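Local coordinates for 6-phosphogluconate dehydrogenase (Pseudomonas syringae, PDB 5U5G), which binds NADP+ and (2-oxopropyl)phosphonic acid and probably works as an NADP(H)-dependent reductase late in fosfomycin biosynthesis, at residues 14-19 with 128-133; 50-55 with 81-86; 132-137 with 156-161. All coordinates share one frame; numbering follows the deposited sequence.

Contact 1: 14-19 with 128-133; sequences GQAICR and EGALAG
Ala16 and Ala130 form the closest point of an apolar helix-to-helix contact, where helix 12-23, which follows the first strand of the nucleotide-binding domain, lies against the short helix 126-131. The evidence for close packing is in the backbone: the CA atoms of Ile17 and Ala130 are 5.3 Å apart, a separation made possible by the small alanine side chains between the helices. Ala16 CB meets Ala130 CB at 3.6 Å. From the next residue along, Ile17 CG1 reaches Ala130 CB at 3.9 Å; its CB points away from helix 126-131, so the contact is made by a branch and not by the whole side chain.

Leu131 closes the other side of the alanine pair. Leu131 CD2 lies 3.8 Å from Ala16 CB and also faces Arg19. The Arg19 chain bends at chi2 (133°) and again at chi3 (86°), which brings its guanidinium back across the leucine. CD2 of Leu131 then sits over the middle of one guanidinium face, 3.7 Å from Arg19 CZ, while Leu131 CD1 is near Arg19 NH2.

At the end of helix 126-131, Gly133 has positive phi and completes a Schellman motif, with Gly133 N bonded to Ala130 O. Ile17 and Ala130 both also touch Leu135 of strand 135-139. Gly14, at the start of segment 14-19, fits the last glycine of a Rossmann-type GxGxxG pattern, and the side chain of Ile17 is about 7 Å from the bound NADP+.

Between the two segments there is van der Waals contact and no hydrogen bond; a polar link of the helices comes from Arg20, whose NH1 bonds to Leu131 O. Arg19 contributes the flat face of its guanidinium, its N-H groups directed within the plane rather than at the leucine.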
# COMPACT_ATOMS: atom_id res chain seq x y z
N GLY A 14 19.57 -13.54 -3.66
CA GLY A 14 20.08 -14.89 -3.92
C GLY A 14 20.58 -15.58 -2.67
O GLY A 14 20.21 -16.72 -2.37
N GLN A 15 21.43 -14.88 -1.90
CA GLN A 15 21.89 -15.40 -0.61
C GLN A 15 20.72 -15.81 0.29
O GLN A 15 20.75 -16.87 0.91
CB GLN A 15 22.75 -14.35 0.11
CG GLN A 15 24.17 -14.21 -0.43
CD GLN A 15 24.99 -13.19 0.36
OE1 GLN A 15 25.16 -13.34 1.57
NE2 GLN A 15 25.46 -12.13 -0.32
N ALA A 16 19.70 -14.95 0.38
CA ALA A 16 18.59 -15.24 1.29
C ALA A 16 17.80 -16.46 0.83
O ALA A 16 17.44 -17.32 1.65
CB ALA A 16 17.67 -14.02 1.41
N ILE A 17 17.51 -16.57 -0.47
CA ILE A 17 16.83 -17.76 -0.96
C ILE A 17 17.69 -19.01 -0.75
O ILE A 17 17.18 -20.06 -0.35
CB ILE A 17 16.43 -17.57 -2.44
CG1 ILE A 17 15.43 -16.40 -2.54
CG2 ILE A 17 15.87 -18.87 -3.04
CD1 ILE A 17 14.89 -16.13 -3.93
N CYS A 18 19.00 -18.91 -0.99
CA CYS A 18 19.89 -20.04 -0.71
C CYS A 18 19.83 -20.46 0.75
O CYS A 18 19.78 -21.66 1.05
CB CYS A 18 21.33 -19.71 -1.09
SG CYS A 18 21.66 -19.93 -2.82
N ARG A 19 19.87 -19.50 1.68
CA ARG A 19 19.79 -19.86 3.09
C ARG A 19 18.51 -20.62 3.39
O ARG A 19 18.52 -21.61 4.14
CB ARG A 19 19.88 -18.61 3.98
CG ARG A 19 21.31 -18.30 4.41
CD ARG A 19 21.61 -16.84 4.21
NE ARG A 19 21.20 -16.04 5.36
CZ ARG A 19 20.99 -14.72 5.30
NH1 ARG A 19 21.14 -14.08 4.14
NH2 ARG A 19 20.61 -14.05 6.38
N GLU A 128 13.61 -10.27 3.61
CA GLU A 128 12.81 -10.70 4.76
C GLU A 128 11.87 -11.85 4.38
O GLU A 128 11.84 -12.88 5.06
CB GLU A 128 12.04 -9.49 5.31
CG GLU A 128 11.06 -9.79 6.41
CD GLU A 128 10.23 -8.55 6.78
OE1 GLU A 128 10.03 -7.67 5.91
OE2 GLU A 128 9.79 -8.46 7.95
N GLY A 129 11.13 -11.70 3.28
CA GLY A 129 10.23 -12.75 2.86
C GLY A 129 10.95 -14.01 2.41
O GLY A 129 10.43 -15.12 2.58
N ALA A 130 12.14 -13.87 1.83
CA ALA A 130 12.93 -15.04 1.44
C ALA A 130 13.35 -15.85 2.65
O ALA A 130 13.23 -17.09 2.66
CB ALA A 130 14.17 -14.60 0.66
N LEU A 131 13.87 -15.18 3.68
CA LEU A 131 14.37 -15.89 4.87
C LEU A 131 13.24 -16.60 5.61
O LEU A 131 13.44 -17.68 6.17
CB LEU A 131 15.08 -14.90 5.79
CG LEU A 131 16.36 -14.29 5.21
CD1 LEU A 131 16.94 -13.24 6.14
CD2 LEU A 131 17.41 -15.36 4.91
N ALA A 132 12.04 -16.01 5.61
CA ALA A 132 10.88 -16.63 6.23
C ALA A 132 10.16 -17.59 5.29
O ALA A 132 9.19 -18.23 5.71
CB ALA A 132 9.89 -15.56 6.71
N GLY A 133 10.60 -17.69 4.04
CA GLY A 133 9.99 -18.61 3.10
C GLY A 133 8.60 -18.22 2.65
O GLY A 133 7.80 -19.09 2.31

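Contact 2: 50-55 with 81-86; sequences PDIVAL and RGLLAC
Ile52 and Leu83 meet at the apolar centre, where Ile52 CG2 lies 3.5 Å from Leu83 CD2 and the two side chains cross at about a right angle. The first torsion of Ile52 (chi1 -63°) sets CG2 opposite the backbone N, which directs this methyl at Leu83. Ile52 CG2 also has Cys86 SG as a looser neighbour at 4.2 Å. That sulfur is shared: Val53 CG2 approaches Cys86 SG to 3.8 Å, extending the apolar patch toward the surface.

Further out, backbone takes over from side chain. Ile52 CB rests against the carbonyl oxygen of Arg81 at 3.4 Å, and a water spans the same two residues. It accepts from Ile52 N at 2.7 Å and donates to Arg81 O at 2.9 Å, so an amide in the first turn of helix 52-58 is satisfied through the segment opposite.

Asp51 occupies the N-cap of that helix. With chi1 at 59° its carboxylate turns back over the first turn, and Asp51 OD1 accepts from Ala54 N at 2.9 Å with a nearly straight N-H...O angle of 168°. Asp51 OD2 is left nearer the Arg81 guanidinium, but its 4.3 Å separation from Arg81 NH2 and its position well out of the guanidinium plane make this a proximity of opposite charges, not a salt bridge. Any attraction is probably modest and acts near the solvent-facing side, where Arg81 is exposed.

Ile52, Leu55 and Leu83 all touch Ile8 of strand 5-8, while Leu55 and Leu83 also touch strand 61-64. The contact therefore joins a capped helix, placed between strands 47-48 and 61-64 in the chain, to the short helical turn leading toward strand 92-95, an outer helical layer on the parallel part of the sheet, as in the Rossmann fold.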
# COMPACT_ATOMS: atom_id res chain seq x y z
N PRO A 50 32.90 -23.39 -9.15
CA PRO A 50 33.68 -22.26 -9.67
C PRO A 50 33.21 -21.76 -11.03
O PRO A 50 33.62 -20.67 -11.44
CB PRO A 50 35.11 -22.82 -9.77
CG PRO A 50 34.89 -24.30 -10.00
CD PRO A 50 33.71 -24.63 -9.12
N ASP A 51 32.39 -22.52 -11.74
CA ASP A 51 31.89 -22.09 -13.03
C ASP A 51 30.63 -22.88 -13.35
O ASP A 51 30.24 -23.79 -12.62
CB ASP A 51 32.96 -22.21 -14.13
CG ASP A 51 33.49 -23.64 -14.31
OD1 ASP A 51 32.85 -24.62 -13.86
OD2 ASP A 51 34.56 -23.78 -14.92
N ILE A 52 30.01 -22.53 -14.48
CA ILE A 52 28.72 -23.08 -14.87
C ILE A 52 28.85 -24.53 -15.32
O ILE A 52 27.91 -25.33 -15.18
CB ILE A 52 28.10 -22.19 -15.97
CG1 ILE A 52 27.84 -20.79 -15.41
CG2 ILE A 52 26.82 -22.77 -16.54
CD1 ILE A 52 27.16 -20.78 -14.08
N VAL A 53 30.02 -24.91 -15.84
CA VAL A 53 30.28 -26.31 -16.18
C VAL A 53 30.17 -27.18 -14.94
O VAL A 53 29.45 -28.19 -14.92
CB VAL A 53 31.66 -26.45 -16.85
CG1 VAL A 53 32.04 -27.93 -16.98
CG2 VAL A 53 31.66 -25.77 -18.21
N ALA A 54 30.90 -26.81 -13.88
CA ALA A 54 30.87 -27.59 -12.66
C ALA A 54 29.47 -27.62 -12.07
O ALA A 54 29.03 -28.66 -11.55
CB ALA A 54 31.86 -27.01 -11.64
N LEU A 55 28.75 -26.50 -12.14
CA LEU A 55 27.42 -26.47 -11.55
C LEU A 55 26.48 -27.40 -12.30
O LEU A 55 25.78 -28.22 -11.69
CB LEU A 55 26.90 -25.04 -11.53
CG LEU A 55 25.63 -24.75 -10.74
CD1 LEU A 55 25.85 -25.00 -9.26
CD2 LEU A 55 25.26 -23.31 -10.97
N ARG A 81 31.05 -21.75 -22.26
CA ARG A 81 31.02 -21.68 -20.80
C ARG A 81 29.64 -21.39 -20.22
O ARG A 81 29.39 -21.72 -19.06
CB ARG A 81 31.99 -20.61 -20.29
CG ARG A 81 33.46 -20.92 -20.52
CD ARG A 81 34.36 -19.79 -20.03
NE ARG A 81 34.90 -20.00 -18.68
CZ ARG A 81 34.38 -19.52 -17.55
NH1 ARG A 81 33.27 -18.79 -17.58
NH2 ARG A 81 34.97 -19.77 -16.39
N GLY A 82 28.72 -20.81 -20.99
CA GLY A 82 27.47 -20.34 -20.45
C GLY A 82 26.44 -21.44 -20.30
O GLY A 82 26.65 -22.60 -20.65
N LEU A 83 25.27 -21.03 -19.78
CA LEU A 83 24.22 -21.99 -19.44
C LEU A 83 23.71 -22.73 -20.68
O LEU A 83 23.63 -23.96 -20.68
CB LEU A 83 23.06 -21.28 -18.73
CG LEU A 83 23.23 -21.03 -17.23
CD1 LEU A 83 22.08 -20.20 -16.66
CD2 LEU A 83 23.34 -22.34 -16.49
N LEU A 84 23.37 -21.99 -21.74
CA LEU A 84 22.80 -22.64 -22.92
C LEU A 84 23.75 -23.67 -23.51
O LEU A 84 23.31 -24.68 -24.06
CB LEU A 84 22.42 -21.60 -23.98
CG LEU A 84 21.22 -20.70 -23.62
CD1 LEU A 84 21.23 -19.42 -24.42
CD2 LEU A 84 19.88 -21.41 -23.81
N ALA A 85 25.06 -23.46 -23.36
CA ALA A 85 26.04 -24.41 -23.86
C ALA A 85 26.17 -25.65 -22.97
O ALA A 85 26.62 -26.69 -23.45
CB ALA A 85 27.40 -23.72 -24.00
N CYS A 86 25.79 -25.57 -21.70
CA CYS A 86 26.02 -26.65 -20.74
C CYS A 86 24.76 -27.42 -20.36
O CYS A 86 24.88 -28.45 -19.67
CB CYS A 86 26.66 -26.10 -19.46
SG CYS A 86 28.20 -25.24 -19.70
O HOH W 1 31.24 -22.01 -16.86

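Contact 3: 132-137 with 156-161; sequences AGILSA and FCATVT
Strands 135-137 and 159-161 run parallel, their short axes 4.6 Å apart at closest approach and 12° from parallel, with a beta bulge at Ala158. The register proves the bulge: Leu135 pairs with Cys157, but Ser136 pairs with Thr159. Leu135 O takes the N-H of the extra residue and of the one after it, accepting from Ala158 N at 2.7 Å in the carbonyl plane and weakly from Thr159 N at 3.4 Å. Beyond it the ladder is regular, with Ala137 N bonded to Thr159 O and Thr161 N to Ala137 O, the latter with an N-H...O angle of 171°. A water donates to Ala137 O and also bonds Thr161 OG1.

Leu135, Ala137, Cys157 and Val160 share one sheet face. There Cys157 SG sits 3.9 Å from Ala137 CB. Just before the strand, Phe156 (chi1 59°) brings ring atom CD1 obliquely to Leu135 CD1 at 3.9 Å; the ring also packs on Ile17 and Leu21 of helix 12-23. On the opposite face Ser136 and Thr159 lie next to each other, and both touch the second subunit, where Ser136 OG makes a weak hydrogen bond to Ser210 O of that chain.

Strand 135-139, helix 143-156 and strand 157-162 thus make a beta-alpha-beta crossover, which carries the sheet of the nucleotide-binding domain to its edge within this chain.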
# COMPACT_ATOMS: atom_id res chain seq x y z
N ALA A 132 12.04 -16.01 5.61
CA ALA A 132 10.88 -16.63 6.23
C ALA A 132 10.16 -17.59 5.29
O ALA A 132 9.19 -18.23 5.71
CB ALA A 132 9.89 -15.56 6.71
N GLY A 133 10.60 -17.69 4.04
CA GLY A 133 9.99 -18.61 3.10
C GLY A 133 8.60 -18.22 2.65
O GLY A 133 7.80 -19.09 2.31
N ILE A 134 8.29 -16.92 2.63
CA ILE A 134 6.93 -16.49 2.30
C ILE A 134 6.91 -15.60 1.06
O ILE A 134 6.02 -14.76 0.93
CB ILE A 134 6.26 -15.76 3.48
CG1 ILE A 134 7.12 -14.57 3.92
CG2 ILE A 134 5.95 -16.75 4.61
CD1 ILE A 134 6.35 -13.38 4.43
N LEU A 135 7.87 -15.77 0.16
CA LEU A 135 7.86 -14.95 -1.06
C LEU A 135 6.61 -15.23 -1.88
O LEU A 135 5.99 -16.29 -1.79
CB LEU A 135 9.10 -15.23 -1.93
CG LEU A 135 10.43 -14.71 -1.39
CD1 LEU A 135 11.59 -15.13 -2.30
CD2 LEU A 135 10.40 -13.19 -1.19
N SER A 136 6.22 -14.24 -2.68
CA SER A 136 5.25 -14.45 -3.75
C SER A 136 6.00 -14.64 -5.06
O SER A 136 6.92 -13.87 -5.37
CB SER A 136 4.28 -13.27 -3.88
OG SER A 136 3.62 -13.02 -2.67
N ALA A 137 5.61 -15.64 -5.82
CA ALA A 137 6.19 -15.89 -7.13
C ALA A 137 5.14 -15.67 -8.22
O ALA A 137 3.94 -15.91 -8.01
CB ALA A 137 6.76 -17.32 -7.22
N PHE A 156 10.43 -21.75 -0.37
CA PHE A 156 10.67 -20.35 -0.03
C PHE A 156 9.55 -19.41 -0.47
O PHE A 156 9.69 -18.19 -0.32
CB PHE A 156 12.02 -19.87 -0.60
CG PHE A 156 12.16 -19.99 -2.11
CD1 PHE A 156 11.78 -18.94 -2.94
CD2 PHE A 156 12.72 -21.13 -2.68
CE1 PHE A 156 11.93 -19.05 -4.33
CE2 PHE A 156 12.87 -21.23 -4.06
CZ PHE A 156 12.47 -20.20 -4.89
N CYS A 157 8.42 -19.93 -0.96
CA CYS A 157 7.30 -19.10 -1.40
C CYS A 157 6.02 -19.49 -0.68
O CYS A 157 5.76 -20.68 -0.45
CB CYS A 157 7.05 -19.21 -2.92
SG CYS A 157 8.44 -18.77 -4.01
N ALA A 158 5.20 -18.49 -0.37
CA ALA A 158 3.85 -18.72 0.14
C ALA A 158 2.81 -18.69 -0.98
O ALA A 158 1.97 -19.59 -1.07
CB ALA A 158 3.50 -17.69 1.22
N THR A 159 2.85 -17.67 -1.82
CA THR A 159 1.93 -17.54 -2.94
C THR A 159 2.67 -17.73 -4.24
O THR A 159 3.79 -17.22 -4.41
CB THR A 159 1.25 -16.17 -2.93
OG1 THR A 159 0.82 -15.86 -1.61
CG2 THR A 159 0.03 -16.18 -3.85
N VAL A 160 2.07 -18.47 -5.17
CA VAL A 160 2.63 -18.71 -6.49
C VAL A 160 1.52 -18.52 -7.52
O VAL A 160 0.52 -19.26 -7.50
CB VAL A 160 3.25 -20.12 -6.61
CG1 VAL A 160 3.80 -20.35 -8.01
CG2 VAL A 160 4.36 -20.32 -5.58
N THR A 161 1.68 -17.54 -8.42
CA THR A 161 0.69 -17.26 -9.46
C THR A 161 1.23 -17.75 -10.80
O THR A 161 2.18 -17.17 -11.35
CB THR A 161 0.35 -15.76 -9.53
OG1 THR A 161 -0.14 -15.32 -8.26
CG2 THR A 161 -0.72 -15.49 -10.58
O HOH W 2 2.15 -13.77 -7.11

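Overall arrangement
Contacts 1 and 3 are neighbours, their centres 10 Å apart, and share Ala132 and Gly133 at the turn from helix 126-131 into strand 135-139; a probable hydrogen bond of Ile134 N with Gly129 O (2.8 Å) ties them. Contact 2 stands apart on the far side of the domain, 24 Å from contact 1 and 28 Å from contact 3, centre to centre. Chemistry follows position. Contact 1 is mostly buried and relies on apolar packing between helices, contact 3 is built on backbone hydrogen bonds near the sheet edge, with the Ser136 and Thr159 face against the second subunit, and contact 2 grades from an apolar centre through a bridging water to charged groups at the surface.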